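Long-range contact in manganese lipoxygenase (Gaeumannomyces graminis, PDB 5FX8), which oxidises linoleic and alpha-linolenic acids with molecular oxygen at a catalytic manganese, giving 11S- and 13R-hydroperoxy fatty acids: residues I299-H312 and E435-V449. Numbering follows the deposited sequence.
Sequences IVHEAAFRTLSDRH and ELQNWIAEANGPAQV
With its CG swung trans to the backbone N (chi1 176°), Trp439 lays its indole across helix 299-305, while Glu442, also trans at chi1 but bent at chi2 (92°), turns its carboxylate to Arg306. The small Ala304 suits its place under the indole: its CB sits over the face of the five-membered ring, 3.6 Å from the centroid, a CH-pi contact. At the ring's rim, Trp439 NE1 gives a hydrogen bond to Val300 O at 3.3 Å, and Val300 CG1 packs against CZ2. That carbonyl also accepts the helical N-H of Ala304, the two donors arriving from opposite faces of its plane. Tryptophan's large ring thus fills the buried interface while its one polar group is satisfied. Ala303, equally small, lets its CA come within 5.3 Å of Ala443 CA, and its CB touches Ala447 CB; beyond it the branched Ile299 and Val449 meet through their CG2 atoms (3.7 Å).

Arg306, bent at chi3, directs NE to Glu442 OE2 (2.9 Å), a salt bridge reaching OE2 from above the carboxylate plane. Tyr72 OH hydrogen-bonds the same oxygen, Arg67 salt-bridges OE1, and Phe70 O receives Arg306 NH1. Thr307 returns its hydroxyl to Ala303 O, leaving CG2 to pack on Glu442 CB. At the far end Glu435 OE2 pairs with Arg59, while OE1 accepts a weak bond from Ser309 N and touches His312 CD2 at the ring edge; His312 NE2 bonds Asp433.

The segment axes approach to 8.5 Å, 131° between N-to-C directions. Within the largely helical lipoxygenase fold, helix 434-444 thus packs against the C-terminal end of long helix 268-305, which carries the manganese ligands His290 and His294.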
loop_
_atom_site.group_PDB
_atom_site.type_symbol
_atom_site.label_atom_id
_atom_site.label_comp_id
_atom_site.label_asym_id
_atom_site.label_seq_id
_atom_site.Cartn_x
_atom_site.Cartn_y
_atom_site.Cartn_z
ATOM N N ILE A 299 -17.880 5.313 3.005
ATOM C CA ILE A 299 -19.253 5.770 3.185
ATOM C C ILE A 299 -20.213 4.897 2.395
ATOM O O ILE A 299 -21.320 4.610 2.859
ATOM C CB ILE A 299 -19.393 7.277 2.852
ATOM C CG1 ILE A 299 -20.712 7.846 3.360
ATOM C CG2 ILE A 299 -19.299 7.583 1.376
ATOM C CD1 ILE A 299 -21.016 7.522 4.753
ATOM N N VAL A 300 -19.796 4.422 1.217
ATOM C CA VAL A 300 -20.641 3.501 0.445
ATOM C C VAL A 300 -20.808 2.183 1.181
ATOM O O VAL A 300 -21.899 1.612 1.232
ATOM C CB VAL A 300 -20.059 3.282 -0.969
ATOM C CG1 VAL A 300 -20.840 2.170 -1.709
ATOM C CG2 VAL A 300 -20.058 4.584 -1.743
ATOM N N HIS A 301 -19.735 1.682 1.760
ATOM C CA HIS A 301 -19.853 0.486 2.560
ATOM C C HIS A 301 -20.652 0.724 3.840
ATOM O O HIS A 301 -21.301 -0.197 4.319
ATOM C CB HIS A 301 -18.468 -0.047 2.867
ATOM C CG HIS A 301 -18.464 -1.228 3.771
ATOM N ND1 HIS A 301 -18.585 -1.118 5.140
ATOM C CD2 HIS A 301 -18.338 -2.544 3.512
ATOM C CE1 HIS A 301 -18.537 -2.317 5.685
ATOM N NE2 HIS A 301 -18.400 -3.201 4.716
ATOM N N GLU A 302 -20.619 1.918 4.426
ATOM C CA GLU A 302 -21.422 2.169 5.621
ATOM C C GLU A 302 -22.897 2.072 5.296
ATOM O O GLU A 302 -23.685 1.415 6.003
ATOM C CB GLU A 302 -21.126 3.560 6.186
ATOM C CG GLU A 302 -19.832 3.672 6.881
ATOM C CD GLU A 302 -19.487 5.073 7.302
ATOM O OE1 GLU A 302 -20.216 5.709 8.092
ATOM O OE2 GLU A 302 -18.449 5.540 6.844
ATOM N N ALA A 303 -23.290 2.772 4.234
ATOM C CA ALA A 303 -24.673 2.747 3.821
ATOM C C ALA A 303 -25.109 1.315 3.514
ATOM O O ALA A 303 -26.201 0.900 3.921
ATOM C CB ALA A 303 -24.847 3.700 2.639
ATOM N N ALA A 304 -24.235 0.517 2.876
ATOM C CA ALA A 304 -24.583 -0.878 2.605
ATOM C C ALA A 304 -24.728 -1.686 3.888
ATOM O O ALA A 304 -25.676 -2.461 4.031
ATOM C CB ALA A 304 -23.553 -1.536 1.685
ATOM N N PHE A 305 -23.789 -1.547 4.818
ATOM C CA PHE A 305 -23.852 -2.345 6.041
ATOM C C PHE A 305 -25.119 -2.054 6.836
ATOM O O PHE A 305 -25.684 -2.952 7.454
ATOM C CB PHE A 305 -22.610 -2.081 6.886
ATOM C CG PHE A 305 -22.387 -3.063 7.988
ATOM C CD1 PHE A 305 -21.910 -4.326 7.726
ATOM C CD2 PHE A 305 -22.601 -2.697 9.306
ATOM C CE1 PHE A 305 -21.686 -5.203 8.748
ATOM C CE2 PHE A 305 -22.369 -3.566 10.333
ATOM C CZ PHE A 305 -21.913 -4.809 10.068
ATOM N N ARG A 306 -25.592 -0.821 6.794
ATOM C CA ARG A 306 -26.847 -0.451 7.432
ATOM C C ARG A 306 -28.114 -0.937 6.716
ATOM O O ARG A 306 -29.205 -0.674 7.224
ATOM C CB ARG A 306 -26.904 1.071 7.575
ATOM C CG ARG A 306 -25.868 1.599 8.542
ATOM C CD ARG A 306 -26.028 3.047 8.757
ATOM N NE ARG A 306 -27.428 3.399 8.909
ATOM C CZ ARG A 306 -28.081 3.419 10.062
ATOM N NH1 ARG A 306 -27.463 3.116 11.196
ATOM N NH2 ARG A 306 -29.356 3.751 10.074
ATOM N N THR A 307 -28.027 -1.642 5.585
ATOM C CA THR A 307 -29.226 -1.917 4.790
ATOM C C THR A 307 -29.255 -3.322 4.192
ATOM O O THR A 307 -30.315 -3.944 4.136
ATOM C CB THR A 307 -29.373 -0.914 3.637
ATOM O OG1 THR A 307 -28.128 -0.800 2.932
ATOM C CG2 THR A 307 -29.857 0.439 4.104
ATOM N N LEU A 308 -28.121 -3.810 3.698
ATOM C CA LEU A 308 -28.032 -5.173 3.205
ATOM C C LEU A 308 -27.827 -6.131 4.364
ATOM O O LEU A 308 -27.117 -5.829 5.328
ATOM C CB LEU A 308 -26.873 -5.344 2.232
ATOM C CG LEU A 308 -26.702 -4.325 1.138
ATOM C CD1 LEU A 308 -25.470 -4.637 0.362
ATOM C CD2 LEU A 308 -27.896 -4.395 0.276
ATOM N N SER A 309 -28.436 -7.303 4.246
ATOM C CA SER A 309 -28.233 -8.333 5.241
ATOM C C SER A 309 -26.787 -8.787 5.214
ATOM O O SER A 309 -26.115 -8.727 4.189
ATOM C CB SER A 309 -29.158 -9.514 4.960
ATOM O OG SER A 309 -28.947 -10.589 5.848
ATOM N N ASP A 310 -26.305 -9.260 6.344
ATOM C CA ASP A 310 -25.016 -9.903 6.303
ATOM C C ASP A 310 -25.003 -11.105 5.351
ATOM O O ASP A 310 -23.939 -11.457 4.833
ATOM C CB ASP A 310 -24.611 -10.278 7.720
ATOM C CG ASP A 310 -24.187 -9.067 8.564
ATOM O OD1 ASP A 310 -23.778 -7.989 8.035
ATOM O OD2 ASP A 310 -24.234 -9.215 9.796
ATOM N N ARG A 311 -26.153 -11.719 5.067
ATOM C CA ARG A 311 -26.196 -12.869 4.163
ATOM C C ARG A 311 -26.438 -12.484 2.717
ATOM O O ARG A 311 -26.492 -13.360 1.867
ATOM C CB ARG A 311 -27.256 -13.876 4.618
ATOM C CG ARG A 311 -27.029 -14.362 6.029
ATOM C CD ARG A 311 -27.995 -15.462 6.444
ATOM N NE ARG A 311 -29.359 -15.019 6.755
ATOM C CZ ARG A 311 -30.438 -15.382 6.071
ATOM N NH1 ARG A 311 -30.329 -16.183 5.021
ATOM N NH2 ARG A 311 -31.632 -14.943 6.431
ATOM N N HIS A 312 -26.553 -11.219 2.424
ATOM C CA HIS A 312 -26.678 -10.748 1.055
ATOM C C HIS A 312 -25.361 -10.905 0.297
ATOM O O HIS A 312 -24.310 -10.500 0.799
ATOM C CB HIS A 312 -27.087 -9.308 1.070
ATOM C CG HIS A 312 -27.657 -8.836 -0.215
ATOM N ND1 HIS A 312 -26.936 -8.811 -1.379
ATOM C CD2 HIS A 312 -28.880 -8.366 -0.521
ATOM C CE1 HIS A 312 -27.688 -8.340 -2.350
ATOM N NE2 HIS A 312 -28.875 -8.065 -1.854
ATOM N N GLU A 435 -33.476 -4.904 -0.079
ATOM C CA GLU A 435 -32.215 -4.557 0.570
ATOM C C GLU A 435 -31.337 -3.715 -0.346
ATOM O O GLU A 435 -30.805 -2.692 0.083
ATOM C CB GLU A 435 -31.495 -5.824 1.031
ATOM C CG GLU A 435 -32.218 -6.531 2.163
ATOM C CD GLU A 435 -31.583 -7.821 2.596
ATOM O OE1 GLU A 435 -30.566 -8.229 2.045
ATOM O OE2 GLU A 435 -32.130 -8.458 3.505
ATOM N N LEU A 436 -31.183 -4.113 -1.614
ATOM C CA LEU A 436 -30.400 -3.307 -2.546
ATOM C C LEU A 436 -30.996 -1.918 -2.723
ATOM O O LEU A 436 -30.275 -0.909 -2.706
ATOM C CB LEU A 436 -30.315 -3.999 -3.900
ATOM C CG LEU A 436 -29.501 -3.244 -4.939
ATOM C CD1 LEU A 436 -28.059 -3.418 -4.624
ATOM C CD2 LEU A 436 -29.804 -3.845 -6.244
ATOM N N GLN A 437 -32.310 -1.849 -2.903
ATOM C CA GLN A 437 -32.973 -0.563 -3.066
ATOM C C GLN A 437 -32.853 0.285 -1.814
ATOM O O GLN A 437 -32.734 1.509 -1.896
ATOM C CB GLN A 437 -34.442 -0.772 -3.429
ATOM C CG GLN A 437 -34.706 -1.512 -4.743
ATOM C CD GLN A 437 -33.923 -1.023 -5.990
ATOM O OE1 GLN A 437 -33.729 0.162 -6.221
ATOM N NE2 GLN A 437 -33.525 -1.962 -6.811
ATOM N N ASN A 438 -32.867 -0.344 -0.645
ATOM C CA ASN A 438 -32.627 0.408 0.581
ATOM C C ASN A 438 -31.213 0.935 0.623
ATOM O O ASN A 438 -30.993 2.071 1.023
ATOM C CB ASN A 438 -32.892 -0.447 1.807
ATOM C CG ASN A 438 -34.337 -0.610 2.065
ATOM O OD1 ASN A 438 -35.143 0.063 1.451
ATOM N ND2 ASN A 438 -34.688 -1.514 2.958
ATOM N N TRP A 439 -30.239 0.120 0.238
ATOM C CA TRP A 439 -28.870 0.608 0.145
ATOM C C TRP A 439 -28.792 1.867 -0.700
ATOM O O TRP A 439 -28.092 2.814 -0.344
ATOM C CB TRP A 439 -27.982 -0.483 -0.433
ATOM C CG TRP A 439 -26.603 -0.113 -0.667
ATOM C CD1 TRP A 439 -25.875 0.793 0.025
ATOM C CD2 TRP A 439 -25.744 -0.637 -1.674
ATOM N NE1 TRP A 439 -24.604 0.861 -0.475
ATOM C CE2 TRP A 439 -24.496 -0.002 -1.527
ATOM C CE3 TRP A 439 -25.902 -1.583 -2.683
ATOM C CZ2 TRP A 439 -23.409 -0.285 -2.353
ATOM C CZ3 TRP A 439 -24.829 -1.857 -3.504
ATOM C CH2 TRP A 439 -23.597 -1.207 -3.338
ATOM N N ILE A 440 -29.497 1.899 -1.825
ATOM C CA ILE A 440 -29.372 3.061 -2.697
ATOM C C ILE A 440 -30.034 4.274 -2.063
ATOM O O ILE A 440 -29.484 5.380 -2.069
ATOM C CB ILE A 440 -29.951 2.760 -4.082
ATOM C CG1 ILE A 440 -29.339 1.480 -4.628
ATOM C CG2 ILE A 440 -29.694 3.909 -5.011
ATOM C CD1 ILE A 440 -27.884 1.551 -4.783
ATOM N N ALA A 441 -31.219 4.081 -1.498
ATOM C CA ALA A 441 -31.896 5.178 -0.820
ATOM C C ALA A 441 -31.077 5.692 0.370
ATOM O O ALA A 441 -30.977 6.898 0.601
ATOM C CB ALA A 441 -33.284 4.706 -0.395
ATOM N N GLU A 442 -30.482 4.781 1.126
ATOM C CA GLU A 442 -29.657 5.118 2.276
ATOM C C GLU A 442 -28.420 5.891 1.851
ATOM O O GLU A 442 -27.999 6.834 2.531
ATOM C CB GLU A 442 -29.270 3.828 3.001
ATOM C CG GLU A 442 -28.324 3.944 4.165
ATOM C CD GLU A 442 -29.026 4.113 5.501
ATOM O OE1 GLU A 442 -30.227 3.776 5.588
ATOM O OE2 GLU A 442 -28.365 4.559 6.477
ATOM N N ALA A 443 -27.803 5.477 0.746
ATOM C CA ALA A 443 -26.646 6.190 0.243
ATOM C C ALA A 443 -27.033 7.597 -0.127
ATOM O O ALA A 443 -26.368 8.558 0.260
ATOM C CB ALA A 443 -26.057 5.473 -0.960
ATOM N N ASN A 444 -28.124 7.736 -0.870
ATOM C CA ASN A 444 -28.498 9.047 -1.352
ATOM C C ASN A 444 -29.016 9.946 -0.245
ATOM O O ASN A 444 -28.984 11.166 -0.405
ATOM C CB ASN A 444 -29.529 8.914 -2.451
ATOM C CG ASN A 444 -28.923 8.494 -3.745
ATOM O OD1 ASN A 444 -28.178 9.257 -4.366
ATOM N ND2 ASN A 444 -29.239 7.286 -4.180
ATOM N N GLY A 445 -29.464 9.380 0.870
ATOM C CA GLY A 445 -30.106 10.149 1.902
ATOM C C GLY A 445 -29.276 10.345 3.147
ATOM O O GLY A 445 -28.481 11.274 3.240
ATOM N N PRO A 446 -29.462 9.479 4.140
ATOM C CA PRO A 446 -28.789 9.686 5.432
ATOM C C PRO A 446 -27.279 9.641 5.352
ATOM O O PRO A 446 -26.615 10.445 6.008
ATOM C CB PRO A 446 -29.312 8.537 6.297
ATOM C CG PRO A 446 -30.469 8.038 5.631
ATOM C CD PRO A 446 -30.414 8.370 4.184
ATOM N N ALA A 447 -26.719 8.706 4.592
ATOM C CA ALA A 447 -25.275 8.617 4.472
ATOM C C ALA A 447 -24.677 9.826 3.769
ATOM O O ALA A 447 -23.486 10.098 3.954
ATOM C CB ALA A 447 -24.892 7.342 3.730
ATOM N N GLN A 448 -25.475 10.531 2.961
ATOM C CA GLN A 448 -25.073 11.748 2.254
ATOM C C GLN A 448 -23.940 11.502 1.277
ATOM O O GLN A 448 -23.013 12.298 1.190
ATOM C CB GLN A 448 -24.679 12.871 3.212
ATOM C CG GLN A 448 -25.792 13.397 4.098
ATOM C CD GLN A 448 -25.335 14.509 5.045
ATOM O OE1 GLN A 448 -24.169 14.923 5.056
ATOM N NE2 GLN A 448 -26.258 14.985 5.855
ATOM N N VAL A 449 -24.010 10.411 0.540
ATOM C CA VAL A 449 -23.051 10.132 -0.525
ATOM C C VAL A 449 -23.330 11.033 -1.724
ATOM O O VAL A 449 -24.475 11.181 -2.156
ATOM C CB VAL A 449 -23.121 8.650 -0.920
ATOM C CG1 VAL A 449 -22.147 8.363 -2.016
ATOM C CG2 VAL A 449 -22.859 7.745 0.284
HETATM O O HOH W 1 -29.890 5.835 8.273
HETATM O O HOH W 2 -33.077 -3.190 3.942
#